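Local coordinates for PrhC (Penicillium brasilianum, PDB 5X9J), which acts as an isomerase of the Trt14 family in the biosynthesis of paraherquonin, a highly congested hexacyclic fungal meroterpenoid, and forms a homodimer, at residues 64-69 and 146-151; 90-95 and 126-131; 51-56 and 74-79; 155-160 and 168-173; 118-123 and 161-166. All blocks are in the same frame, centred on the assembly; numbering follows the deposited sequence.

Interaction 1: 64-69 and 146-151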
# COMPACT_ATOMS: atom_id res chain seq x y z
N PRO B 64 8.46 -0.78 5.38
CA PRO B 64 9.73 -0.61 6.09
C PRO B 64 10.18 -1.84 6.86
O PRO B 64 11.33 -1.87 7.31
CB PRO B 64 9.45 0.56 7.05
CG PRO B 64 7.95 0.58 7.21
CD PRO B 64 7.40 0.13 5.87
N SER B 65 9.31 -2.84 7.04
CA SER B 65 9.77 -4.10 7.62
C SER B 65 10.74 -4.84 6.71
O SER B 65 11.42 -5.76 7.16
CB SER B 65 8.57 -5.01 7.92
OG SER B 65 7.86 -4.49 9.02
N PHE B 66 10.78 -4.48 5.44
CA PHE B 66 11.69 -5.06 4.47
C PHE B 66 12.56 -3.95 3.91
O PHE B 66 12.38 -2.77 4.22
CB PHE B 66 10.91 -5.78 3.36
CG PHE B 66 10.25 -7.05 3.83
CD1 PHE B 66 8.96 -7.05 4.31
CD2 PHE B 66 10.96 -8.25 3.83
CE1 PHE B 66 8.36 -8.21 4.75
CE2 PHE B 66 10.37 -9.42 4.27
CZ PHE B 66 9.07 -9.41 4.73
N SER B 67 13.53 -4.34 3.10
CA SER B 67 14.42 -3.37 2.49
C SER B 67 13.62 -2.38 1.66
O SER B 67 12.71 -2.76 0.90
CB SER B 67 15.46 -4.06 1.61
OG SER B 67 16.27 -3.08 0.99
N THR B 68 13.93 -1.10 1.83
CA THR B 68 13.31 -0.03 1.06
C THR B 68 14.31 0.64 0.14
O THR B 68 13.99 1.66 -0.47
CB THR B 68 12.67 0.99 2.00
OG1 THR B 68 13.65 1.50 2.90
CG2 THR B 68 11.53 0.34 2.81
N ARG B 69 15.50 0.09 0.01
CA ARG B 69 16.47 0.62 -0.95
C ARG B 69 15.96 0.40 -2.37
O ARG B 69 15.58 -0.72 -2.72
CB ARG B 69 17.83 -0.06 -0.78
CG ARG B 69 18.89 0.46 -1.75
CD ARG B 69 20.26 -0.19 -1.54
NE ARG B 69 20.29 -1.58 -1.97
CZ ARG B 69 20.49 -1.98 -3.23
NH1 ARG B 69 20.69 -1.08 -4.19
NH2 ARG B 69 20.49 -3.27 -3.52
N GLU B 146 5.85 -0.10 -4.74
CA GLU B 146 5.01 -1.25 -4.42
C GLU B 146 4.77 -1.35 -2.92
O GLU B 146 5.72 -1.29 -2.14
CB GLU B 146 5.61 -2.56 -4.92
CG GLU B 146 4.76 -3.76 -4.48
CD GLU B 146 5.24 -5.12 -5.01
OE1 GLU B 146 4.46 -5.75 -5.76
OE2 GLU B 146 6.37 -5.55 -4.66
N PHE B 147 3.52 -1.51 -2.55
CA PHE B 147 3.11 -1.91 -1.21
C PHE B 147 2.55 -3.31 -1.27
O PHE B 147 1.81 -3.65 -2.19
CB PHE B 147 2.02 -0.99 -0.66
CG PHE B 147 2.48 0.38 -0.37
CD1 PHE B 147 2.67 1.28 -1.40
CD2 PHE B 147 2.74 0.76 0.94
CE1 PHE B 147 3.12 2.57 -1.13
CE2 PHE B 147 3.17 2.04 1.22
CZ PHE B 147 3.37 2.95 0.18
N PHE B 148 2.88 -4.13 -0.28
CA PHE B 148 2.37 -5.49 -0.25
C PHE B 148 2.05 -5.80 1.19
O PHE B 148 2.37 -5.02 2.09
CB PHE B 148 3.40 -6.49 -0.82
CG PHE B 148 4.75 -6.34 -0.20
CD1 PHE B 148 5.67 -5.45 -0.72
CD2 PHE B 148 5.09 -7.05 0.94
CE1 PHE B 148 6.91 -5.28 -0.12
CE2 PHE B 148 6.31 -6.88 1.55
CZ PHE B 148 7.23 -6.00 1.01
N ASP B 149 1.40 -6.94 1.43
CA ASP B 149 1.15 -7.37 2.80
C ASP B 149 2.43 -7.97 3.33
O ASP B 149 2.87 -9.04 2.87
CB ASP B 149 -0.01 -8.35 2.86
CG ASP B 149 -0.40 -8.69 4.30
OD1 ASP B 149 -1.58 -8.49 4.65
OD2 ASP B 149 0.47 -9.15 5.08
N ALA B 150 3.04 -7.29 4.30
CA ALA B 150 4.35 -7.71 4.78
C ALA B 150 4.26 -8.99 5.60
O ALA B 150 5.25 -9.73 5.70
CB ALA B 150 4.99 -6.59 5.61
N VAL B 151 3.10 -9.27 6.19
CA VAL B 151 2.97 -10.50 6.97
C VAL B 151 2.87 -11.71 6.05
O VAL B 151 3.47 -12.76 6.31
CB VAL B 151 1.77 -10.40 7.94
CG1 VAL B 151 1.38 -11.79 8.47
CG2 VAL B 151 2.11 -9.45 9.11
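Phe66 lies in the irregular loop 64-69 and faces Phe148 and Ala150 at the point where strand 141-148 gives way to helix 150-162. No hydrogen bond joins the two backbones, so the contact rests on side chains and on one carbonyl beside a ring.

The Phe66 ring turns its edge to Ala150. Its CE1 comes 3.6 Å from Ala150 O, which lies near the ring plane, and 3.8 Å from Ala150 CB. On the same flank, Phe66 CD1 meets Phe148 CE2 at 3.8 Å, this time at the edge of the Phe148 ring. The two rings are inclined at 58° with centroids 5.7 Å apart, a slanted pairing in which neither lies flat on the other. Phe148 takes the crowded position, CG between backbone N and carbonyl carbon (chi1 51°), and this swings its ring toward the loop.

Lys153 of helix 150-162 adds a cation-pi interaction with Phe66, and Cys173 of helix 167-173 also touches this ring. Asp149, the N-cap of helix 150-162, pairs with Ser65 of the second subunit. The loop is thus held between two helices, and Phe148 also packs on Asn126 and Asn128 of strand 124-134.

Interaction 2: 90-95 and 126-131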
# COMPACT_ATOMS: atom_id res chain seq x y z
N SER B 90 3.62 -18.24 -11.31
CA SER B 90 3.49 -16.89 -10.78
C SER B 90 2.49 -16.09 -11.60
O SER B 90 2.61 -16.00 -12.82
CB SER B 90 4.84 -16.18 -10.81
OG SER B 90 5.73 -16.72 -9.86
N LYS B 91 1.52 -15.49 -10.90
CA LYS B 91 0.47 -14.68 -11.51
C LYS B 91 0.40 -13.33 -10.79
O LYS B 91 0.59 -13.27 -9.57
CB LYS B 91 -0.89 -15.37 -11.43
CG LYS B 91 -0.98 -16.72 -12.16
CD LYS B 91 -2.27 -17.47 -11.79
CE LYS B 91 -2.35 -18.85 -12.46
NZ LYS B 91 -2.47 -18.76 -13.95
N PHE B 92 0.11 -12.27 -11.54
CA PHE B 92 0.02 -10.91 -11.01
C PHE B 92 -1.05 -10.19 -11.82
O PHE B 92 -0.95 -10.14 -13.05
CB PHE B 92 1.37 -10.20 -11.10
CG PHE B 92 1.49 -8.94 -10.27
CD1 PHE B 92 1.22 -7.69 -10.83
CD2 PHE B 92 1.92 -8.99 -8.96
CE1 PHE B 92 1.35 -6.52 -10.08
CE2 PHE B 92 2.05 -7.83 -8.20
CZ PHE B 92 1.76 -6.60 -8.76
N TRP B 93 -2.09 -9.67 -11.16
CA TRP B 93 -3.20 -9.10 -11.91
C TRP B 93 -3.85 -7.98 -11.11
O TRP B 93 -3.85 -7.99 -9.88
CB TRP B 93 -4.26 -10.18 -12.25
CG TRP B 93 -4.96 -10.78 -11.04
CD1 TRP B 93 -6.20 -10.43 -10.57
CD2 TRP B 93 -4.48 -11.83 -10.19
NE1 TRP B 93 -6.51 -11.20 -9.47
CE2 TRP B 93 -5.47 -12.06 -9.22
CE3 TRP B 93 -3.31 -12.59 -10.15
CZ2 TRP B 93 -5.33 -13.03 -8.21
CZ3 TRP B 93 -3.17 -13.55 -9.15
CH2 TRP B 93 -4.17 -13.75 -8.19
N ILE B 94 -4.43 -7.02 -11.84
CA ILE B 94 -5.12 -5.90 -11.22
C ILE B 94 -6.46 -6.37 -10.66
O ILE B 94 -7.19 -7.14 -11.30
CB ILE B 94 -5.31 -4.76 -12.23
CG1 ILE B 94 -3.96 -4.28 -12.74
CG2 ILE B 94 -6.06 -3.59 -11.60
CD1 ILE B 94 -4.07 -3.10 -13.68
N ILE B 95 -6.76 -5.93 -9.43
CA ILE B 95 -8.04 -6.19 -8.78
C ILE B 95 -8.71 -4.86 -8.48
O ILE B 95 -8.06 -3.80 -8.45
CB ILE B 95 -7.87 -6.99 -7.47
CG1 ILE B 95 -7.00 -6.21 -6.47
CG2 ILE B 95 -7.29 -8.38 -7.75
CD1 ILE B 95 -6.92 -6.82 -5.05
N ASN B 126 -0.59 -12.80 -2.18
CA ASN B 126 -0.41 -11.48 -1.61
C ASN B 126 -1.28 -10.50 -2.37
O ASN B 126 -1.83 -10.82 -3.44
CB ASN B 126 1.07 -11.07 -1.61
CG ASN B 126 1.43 -10.20 -0.40
OD1 ASN B 126 0.59 -9.45 0.06
ND2 ASN B 126 2.66 -10.30 0.10
N GLU B 127 -1.45 -9.32 -1.79
CA GLU B 127 -2.21 -8.23 -2.38
C GLU B 127 -1.38 -6.97 -2.25
O GLU B 127 -0.62 -6.80 -1.28
CB GLU B 127 -3.58 -8.08 -1.72
CG GLU B 127 -4.51 -9.27 -2.01
CD GLU B 127 -5.77 -9.28 -1.16
OE1 GLU B 127 -6.24 -8.19 -0.74
OE2 GLU B 127 -6.31 -10.38 -0.90
N ASN B 128 -1.49 -6.10 -3.24
CA ASN B 128 -0.50 -5.07 -3.46
C ASN B 128 -1.18 -3.75 -3.81
O ASN B 128 -2.33 -3.72 -4.26
CB ASN B 128 0.47 -5.46 -4.60
CG ASN B 128 1.10 -6.86 -4.40
OD1 ASN B 128 2.27 -6.98 -4.04
ND2 ASN B 128 0.31 -7.91 -4.63
N LEU B 129 -0.44 -2.67 -3.63
CA LEU B 129 -0.76 -1.38 -4.23
C LEU B 129 0.47 -0.97 -5.03
O LEU B 129 1.58 -0.94 -4.49
CB LEU B 129 -1.14 -0.34 -3.17
CG LEU B 129 -1.79 0.98 -3.63
CD1 LEU B 129 -0.79 1.92 -4.32
CD2 LEU B 129 -2.98 0.76 -4.51
N VAL B 130 0.28 -0.69 -6.31
CA VAL B 130 1.39 -0.35 -7.19
C VAL B 130 1.16 1.07 -7.69
O VAL B 130 0.05 1.42 -8.09
CB VAL B 130 1.50 -1.32 -8.38
CG1 VAL B 130 2.62 -0.87 -9.34
CG2 VAL B 130 1.77 -2.75 -7.89
N ILE B 131 2.20 1.89 -7.65
CA ILE B 131 2.19 3.18 -8.33
C ILE B 131 3.20 3.13 -9.46
O ILE B 131 4.35 2.75 -9.24
CB ILE B 131 2.52 4.34 -7.37
CG1 ILE B 131 1.50 4.40 -6.23
CG2 ILE B 131 2.56 5.67 -8.15
CD1 ILE B 131 1.83 5.50 -5.17
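Phe92 reaches from strand 90-94 toward Asn128 and Val130 on strand 124-134, and Phe92 has the largest buried area of the contact. The two strands exchange no hydrogen bonds, because strand 108-119 pairs with both of them and runs between them. The contact therefore spans a sheet that curls, and side chains bridge what the backbones cannot.

Phe92 has CG anti to its backbone N (chi1 -165°), a setting that carries the ring across to the other strand. The far end of the ring does the touching. CZ meets Val130 CG2 at 3.9 Å, with the methyl at the ring edge and near its plane. Val130 presents this branch because CG2 stands beside its own backbone N.

Asn128 comes at the same ring from a slant. Its CG is 4.0 Å from Phe92 CE2, and the amide plane is inclined by 56° to the ring, so the amide does not stack flat. Ile95 buries about as much surface as Asn128 but only lies near, its CD1 4.6 Å from Glu127 CG.

Asn128 and Val130 share one face of strand 124-134, while Leu129 between them packs against Leu129 of the second subunit. The curled sheet around a helix is consistent with the cone-shaped alpha+beta barrel of SnoaL-like proteins. Helix 26-43 lies along this sheet, where Cys38 and Ile41 touch Phe92. Glu146 of strand 141-148 borders both Phe92 and Asn128.

Interaction 3: 51-56 and 74-79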
# COMPACT_ATOMS: atom_id res chain seq x y z
N ALA B 51 12.14 -4.42 -21.07
CA ALA B 51 11.80 -3.60 -22.22
C ALA B 51 10.69 -2.60 -21.91
O ALA B 51 10.53 -1.61 -22.63
CB ALA B 51 11.40 -4.48 -23.40
N LEU B 52 9.89 -2.85 -20.87
CA LEU B 52 8.86 -1.90 -20.48
C LEU B 52 9.40 -0.73 -19.66
O LEU B 52 8.70 0.27 -19.48
CB LEU B 52 7.75 -2.63 -19.72
CG LEU B 52 6.46 -1.86 -19.48
CD1 LEU B 52 5.80 -1.50 -20.81
CD2 LEU B 52 5.52 -2.66 -18.58
N ARG B 53 10.62 -0.83 -19.15
CA ARG B 53 11.18 0.17 -18.26
C ARG B 53 12.18 1.06 -18.98
O ARG B 53 12.90 0.61 -19.88
CB ARG B 53 11.88 -0.50 -17.08
CG ARG B 53 10.97 -1.42 -16.33
CD ARG B 53 11.71 -2.15 -15.25
NE ARG B 53 10.82 -3.12 -14.63
CZ ARG B 53 10.88 -3.46 -13.35
NH1 ARG B 53 11.78 -2.88 -12.54
NH2 ARG B 53 10.02 -4.36 -12.88
N THR B 54 12.23 2.32 -18.58
CA THR B 54 13.36 3.16 -18.96
C THR B 54 14.64 2.59 -18.38
O THR B 54 14.62 1.79 -17.43
CB THR B 54 13.17 4.59 -18.47
OG1 THR B 54 13.17 4.59 -17.04
CG2 THR B 54 11.85 5.13 -18.97
N GLU B 55 15.78 3.00 -18.95
CA GLU B 55 17.07 2.53 -18.45
C GLU B 55 17.31 2.94 -17.01
O GLU B 55 17.98 2.22 -16.26
CB GLU B 55 18.21 3.04 -19.34
CG GLU B 55 18.41 2.24 -20.63
CD GLU B 55 19.83 2.35 -21.17
OE1 GLU B 55 20.71 2.89 -20.46
OE2 GLU B 55 20.06 1.89 -22.32
N SER B 56 16.79 4.09 -16.59
CA SER B 56 17.02 4.59 -15.24
C SER B 56 15.89 4.23 -14.28
O SER B 56 15.86 4.75 -13.16
CB SER B 56 17.23 6.10 -15.27
OG SER B 56 16.13 6.75 -15.88
N GLN B 74 19.01 -3.84 -13.39
CA GLN B 74 19.84 -5.03 -13.22
C GLN B 74 19.53 -5.73 -11.89
O GLN B 74 19.45 -6.96 -11.84
CB GLN B 74 21.32 -4.67 -13.31
CG GLN B 74 22.27 -5.82 -12.97
CD GLN B 74 22.14 -6.99 -13.94
OE1 GLN B 74 21.84 -6.81 -15.13
NE2 GLN B 74 22.36 -8.21 -13.44
N GLU B 75 19.34 -4.96 -10.82
CA GLU B 75 19.01 -5.57 -9.54
C GLU B 75 17.63 -6.22 -9.58
O GLU B 75 17.43 -7.30 -9.01
CB GLU B 75 19.09 -4.53 -8.43
CG GLU B 75 20.51 -3.98 -8.26
CD GLU B 75 20.55 -2.76 -7.36
OE1 GLU B 75 21.32 -2.78 -6.38
OE2 GLU B 75 19.79 -1.79 -7.63
N THR B 76 16.67 -5.59 -10.26
CA THR B 76 15.36 -6.18 -10.44
C THR B 76 15.44 -7.54 -11.14
O THR B 76 14.77 -8.50 -10.74
CB THR B 76 14.46 -5.23 -11.24
OG1 THR B 76 14.13 -4.11 -10.42
CG2 THR B 76 13.17 -5.94 -11.66
N ARG B 77 16.27 -7.64 -12.18
CA ARG B 77 16.42 -8.92 -12.87
C ARG B 77 16.96 -9.98 -11.92
O ARG B 77 16.45 -11.11 -11.87
CB ARG B 77 17.32 -8.78 -14.09
CG ARG B 77 17.58 -10.10 -14.82
CD ARG B 77 18.17 -9.87 -16.21
NE ARG B 77 19.10 -8.75 -16.20
CZ ARG B 77 19.46 -8.06 -17.28
NH1 ARG B 77 18.96 -8.39 -18.47
NH2 ARG B 77 20.31 -7.04 -17.16
N GLU B 78 18.01 -9.64 -11.16
CA GLU B 78 18.56 -10.59 -10.21
C GLU B 78 17.52 -11.00 -9.17
O GLU B 78 17.41 -12.17 -8.82
CB GLU B 78 19.80 -10.01 -9.52
CG GLU B 78 21.02 -9.86 -10.44
CD GLU B 78 22.23 -9.28 -9.71
OE1 GLU B 78 22.59 -8.10 -9.97
OE2 GLU B 78 22.82 -10.00 -8.87
N TYR B 79 16.74 -10.03 -8.68
CA TYR B 79 15.71 -10.36 -7.69
C TYR B 79 14.67 -11.31 -8.28
O TYR B 79 14.26 -12.27 -7.62
CB TYR B 79 15.05 -9.10 -7.16
CG TYR B 79 13.89 -9.40 -6.24
CD1 TYR B 79 14.10 -9.82 -4.94
CD2 TYR B 79 12.57 -9.30 -6.69
CE1 TYR B 79 13.04 -10.11 -4.09
CE2 TYR B 79 11.50 -9.59 -5.86
CZ TYR B 79 11.74 -9.99 -4.56
OH TYR B 79 10.69 -10.28 -3.72
O HOH W 1 13.74 -1.08 -11.95
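Arg53, on the short and weakly bonded strand about 53-54, reaches across to Thr76 on the inner side of helix 73-86, and this buried pair ties the strand to the helix although their CA atoms are 10.9 Å apart. The arginine spans most of that distance, its chain extended from CG to NE, and the two side chains approach from opposite directions.

Thr76 CG2 lies 3.5 Å from Arg53 NH1 and 3.8 Å from Arg53 CZ, and Thr76 OG1 is as near to NH1, at 3.4 Å. A water at the guanidinium edge accepts a weak bond of 2.7 Å from Arg53 NH1 and makes a long, weak link to Thr76 OG1. Thr59 gives NH1 a further weak partner. Replacing Arg53 with a leucine removes the guanidinium and would probably leave this water without this donor and the Thr76 methyl less well covered.

On another side of the helix, Arg77 NH2 donates to Gln74 OE1 at 2.6 Å. The stronger polar partner of Thr76 is the carbonyl O of Asn72, one turn earlier. With OG1 beside the backbone N (chi1 -70°), its hydroxyl turns back to that carbonyl, a habit typical of threonines within alpha-helices.

Interaction 4: 155-160 and 168-173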
# COMPACT_ATOMS: atom_id res chain seq x y z
N ASP B 155 5.71 -14.51 6.29
CA ASP B 155 5.33 -15.91 6.48
C ASP B 155 5.94 -16.79 5.39
O ASP B 155 6.42 -17.89 5.67
CB ASP B 155 3.81 -16.07 6.48
CG ASP B 155 3.15 -15.57 7.78
OD1 ASP B 155 3.87 -15.37 8.79
OD2 ASP B 155 1.90 -15.40 7.78
N LEU B 156 5.93 -16.31 4.14
CA LEU B 156 6.59 -17.05 3.07
C LEU B 156 8.08 -17.21 3.36
O LEU B 156 8.62 -18.31 3.26
CB LEU B 156 6.39 -16.35 1.72
CG LEU B 156 7.22 -16.95 0.58
CD1 LEU B 156 6.82 -18.42 0.30
CD2 LEU B 156 7.09 -16.13 -0.69
N MET B 157 8.74 -16.11 3.75
CA MET B 157 10.17 -16.17 4.05
C MET B 157 10.45 -17.15 5.19
O MET B 157 11.46 -17.87 5.15
CB MET B 157 10.70 -14.79 4.41
CG MET B 157 10.59 -13.78 3.29
SD MET B 157 11.47 -14.35 1.82
CE MET B 157 13.13 -14.47 2.50
N ASN B 158 9.59 -17.18 6.20
CA ASN B 158 9.77 -18.13 7.29
C ASN B 158 9.61 -19.57 6.79
O ASN B 158 10.38 -20.45 7.18
CB ASN B 158 8.76 -17.86 8.41
CG ASN B 158 9.07 -16.58 9.18
OD1 ASN B 158 10.18 -16.05 9.13
ND2 ASN B 158 8.08 -16.09 9.91
N ARG B 159 8.61 -19.82 5.95
CA ARG B 159 8.43 -21.17 5.41
C ARG B 159 9.60 -21.57 4.53
O ARG B 159 10.06 -22.72 4.59
CB ARG B 159 7.10 -21.26 4.65
CG ARG B 159 5.86 -21.26 5.55
CD ARG B 159 4.57 -21.39 4.73
NE ARG B 159 4.16 -20.10 4.18
CZ ARG B 159 3.54 -19.92 3.01
NH1 ARG B 159 3.25 -20.96 2.21
NH2 ARG B 159 3.22 -18.69 2.63
N LEU B 160 10.11 -20.64 3.72
CA LEU B 160 11.27 -20.92 2.89
C LEU B 160 12.50 -21.20 3.74
O LEU B 160 13.29 -22.10 3.42
CB LEU B 160 11.55 -19.75 1.94
CG LEU B 160 10.53 -19.46 0.83
CD1 LEU B 160 10.93 -18.20 0.07
CD2 LEU B 160 10.40 -20.66 -0.12
N GLY B 168 18.52 -16.58 -0.84
CA GLY B 168 18.52 -15.78 -2.05
C GLY B 168 17.59 -14.59 -1.97
O GLY B 168 17.98 -13.45 -2.25
N LEU B 169 16.33 -14.83 -1.59
CA LEU B 169 15.39 -13.72 -1.45
C LEU B 169 15.78 -12.81 -0.28
O LEU B 169 15.62 -11.59 -0.36
CB LEU B 169 13.97 -14.24 -1.26
CG LEU B 169 13.29 -14.80 -2.50
CD1 LEU B 169 11.93 -15.37 -2.14
CD2 LEU B 169 13.17 -13.72 -3.58
N ASP B 170 16.30 -13.40 0.80
CA ASP B 170 16.67 -12.63 1.98
C ASP B 170 17.75 -11.60 1.67
O ASP B 170 17.73 -10.49 2.21
CB ASP B 170 17.14 -13.56 3.09
CG ASP B 170 16.54 -13.22 4.43
OD1 ASP B 170 15.31 -12.96 4.46
OD2 ASP B 170 17.28 -13.19 5.44
N SER B 171 18.70 -11.95 0.80
CA SER B 171 19.76 -11.01 0.47
C SER B 171 19.23 -9.77 -0.23
O SER B 171 19.89 -8.72 -0.19
CB SER B 171 20.83 -11.71 -0.39
OG SER B 171 20.32 -12.03 -1.67
N TRP B 172 18.04 -9.84 -0.83
CA TRP B 172 17.37 -8.66 -1.38
C TRP B 172 16.34 -8.06 -0.44
O TRP B 172 16.20 -6.83 -0.39
CB TRP B 172 16.69 -9.02 -2.71
CG TRP B 172 17.68 -9.37 -3.78
CD1 TRP B 172 18.01 -10.62 -4.24
CD2 TRP B 172 18.50 -8.45 -4.51
NE1 TRP B 172 18.98 -10.53 -5.21
CE2 TRP B 172 19.30 -9.21 -5.40
CE3 TRP B 172 18.64 -7.06 -4.51
CZ2 TRP B 172 20.22 -8.62 -6.27
CZ3 TRP B 172 19.56 -6.47 -5.37
CH2 TRP B 172 20.33 -7.26 -6.24
N CYS B 173 15.64 -8.88 0.34
CA CYS B 173 14.47 -8.45 1.11
C CYS B 173 14.81 -7.89 2.48
O CYS B 173 14.13 -6.97 2.94
CB CYS B 173 13.51 -9.63 1.30
SG CYS B 173 12.75 -10.17 -0.20
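Met157 is the first residue of 155-160 to meet 168-173, and it has more surface buried here than any other residue of the contact. The two helix axes come within 11.0 Å and run roughly antiparallel, at 142°. The methionine is bent at chi2 (-58°) and chi3 (-61°), which curls the thioether onto Leu169: SD lies 4.0 Å from Leu169 CB, and CE is 3.9 Å from the same carbon. The methyl end goes further, stopping 3.3 Å from Asp170 OD1 at the border of the contact. With alanine in place of Met157 the thioether is gone, which is likely to open a gap over Leu169 and leave the Asp170 carboxylate without its methyl neighbour.

One turn on, Leu160 extends the apolar contact. Its CD1 meets Leu169 CD1 at 3.7 Å, and Leu169 is therefore gripped by Met157 and Leu160 together. Between these two, Arg159 points elsewhere, to the carbonyls of Gly121 and Pro123. Leu169 also touches Tyr79 of helix 73-86. Within its own helix, Leu169 O accepts from both Cys173 N (2.8 Å) and Trp172 N (3.0 Å), a doubled acceptance near the helix end.

Cohesion between the helices is thus apolar, since no hydrogen bond crosses. The charge of Asp170 stays at the margin, where it may draw slightly on the weakly polar hydrogens of the Met157 methyl.

Interaction 5: 118-123 and 161-166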
# COMPACT_ATOMS: atom_id res chain seq x y z
N ASP B 118 2.87 -20.93 -6.61
CA ASP B 118 3.34 -22.09 -5.88
C ASP B 118 4.81 -21.89 -5.57
O ASP B 118 5.56 -21.35 -6.38
CB ASP B 118 3.11 -23.36 -6.69
CG ASP B 118 1.65 -23.70 -6.80
OD1 ASP B 118 0.99 -23.86 -5.74
OD2 ASP B 118 1.14 -23.78 -7.93
N THR B 119 5.22 -22.28 -4.37
CA THR B 119 6.61 -22.10 -3.97
C THR B 119 7.08 -23.32 -3.21
O THR B 119 6.29 -24.15 -2.76
CB THR B 119 6.83 -20.86 -3.07
OG1 THR B 119 6.38 -21.17 -1.75
CG2 THR B 119 6.07 -19.62 -3.60
N ILE B 120 8.40 -23.38 -3.02
CA ILE B 120 9.02 -24.39 -2.17
C ILE B 120 8.33 -24.47 -0.81
O ILE B 120 8.14 -25.56 -0.25
CB ILE B 120 10.52 -24.09 -2.02
CG1 ILE B 120 11.20 -24.12 -3.40
CG2 ILE B 120 11.18 -25.08 -1.05
CD1 ILE B 120 12.69 -23.83 -3.34
N GLY B 121 7.95 -23.32 -0.26
CA GLY B 121 7.28 -23.24 1.02
C GLY B 121 5.78 -23.40 0.98
O GLY B 121 5.13 -23.22 2.01
N GLY B 122 5.20 -23.74 -0.16
CA GLY B 122 3.77 -23.88 -0.25
C GLY B 122 3.13 -22.73 -1.01
O GLY B 122 3.82 -21.84 -1.51
N PRO B 123 1.80 -22.75 -1.11
CA PRO B 123 1.10 -21.70 -1.86
C PRO B 123 1.36 -20.31 -1.27
O PRO B 123 1.50 -20.15 -0.06
CB PRO B 123 -0.37 -22.10 -1.74
CG PRO B 123 -0.33 -23.59 -1.43
CD PRO B 123 0.88 -23.76 -0.57
N ALA B 161 12.69 -20.42 4.81
CA ALA B 161 13.89 -20.60 5.63
C ALA B 161 13.88 -21.95 6.33
O ALA B 161 14.94 -22.56 6.51
CB ALA B 161 14.02 -19.47 6.65
N ALA B 162 12.71 -22.44 6.74
CA ALA B 162 12.63 -23.78 7.32
C ALA B 162 13.05 -24.86 6.33
O ALA B 162 13.41 -25.97 6.75
CB ALA B 162 11.21 -24.04 7.84
N LYS B 163 13.01 -24.57 5.03
CA LYS B 163 13.40 -25.50 3.98
C LYS B 163 14.71 -25.10 3.33
O LYS B 163 15.00 -25.52 2.20
CB LYS B 163 12.27 -25.61 2.96
CG LYS B 163 10.98 -26.11 3.61
CD LYS B 163 9.82 -26.23 2.64
CE LYS B 163 8.66 -27.01 3.29
NZ LYS B 163 7.58 -27.31 2.30
N GLN B 164 15.52 -24.28 4.01
CA GLN B 164 16.84 -23.86 3.54
C GLN B 164 16.78 -23.12 2.20
O GLN B 164 17.75 -23.10 1.45
CB GLN B 164 17.80 -25.05 3.43
CG GLN B 164 17.86 -25.90 4.68
CD GLN B 164 18.33 -25.13 5.89
OE1 GLN B 164 19.07 -24.16 5.77
NE2 GLN B 164 17.91 -25.56 7.07
N ALA B 165 15.64 -22.49 1.90
CA ALA B 165 15.44 -21.90 0.58
C ALA B 165 15.26 -20.39 0.62
O ALA B 165 14.75 -19.81 -0.34
CB ALA B 165 14.24 -22.55 -0.11
N ALA B 166 15.68 -19.72 1.71
CA ALA B 166 15.38 -18.30 1.89
C ALA B 166 16.54 -17.36 1.60
O ALA B 166 16.31 -16.15 1.42
CB ALA B 166 14.90 -18.03 3.33
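Ile120 and Gly121 form the corners of a type I turn from Thr119 to Gly122 and face the chain leaving helix 150-162, with CA-CA distances of 7.4 Å for Ile120 and Ala165 and 7.2 Å for Gly121 and Lys163. The Lys163 and Ile120 side chains run alongside one another, pointing opposite ways. The lysine chain, extended beyond CG, lays its CD 4.1 Å from Ile120 CG2 and brings NZ to Ile120 O, a 3.1 Å hydrogen bond. The ammonium lies in the carbonyl plane, with a C=O...N angle of 152°.

Ile120 also packs on Ala165, its CD1 meeting Ala165 CB at 3.8 Å with CG2 close behind. Leu160 of the helix also touches Ile120. The turn is braced from within, since Thr119 OG1 donates to a lone pair of Gly122 O at 2.7 Å and Gly122 N bonds back to Thr119 O. Gly122, at phi 107° and psi -178°, has a backbone shape that a side chain would crowd.

Each partner is a standard motif. The type I turn links strand 108-119 to its antiparallel neighbour 124-134, as in a beta hairpin, while Gln164 is the C-prime residue of a Schellman motif, the C-cap that closes helix 150-162.

How the interactions relate
Interactions 1, 2 and 3 are buried throughout and interaction 4 largely so, whereas interaction 5 lies at the surface. Interactions 1, 4 and 5 all draw on helix 150-162, at its start, middle and end, and Leu160 O bonding to Ala165 N joins the last two. Interactions 1 and 2 meet where strands 124-134 and 141-148 pair, and both touch the second subunit. Interaction 3 reaches interaction 1 through the Arg69-Glu75 salt bridge and interaction 4 through Tyr79 and Trp172. Phenylalanine rings carry interactions 1 and 2, methyl and thioether packing interaction 4, a guanidinium with a weakly bound water interaction 3, and a lysine-carbonyl bond the exposed interaction 5.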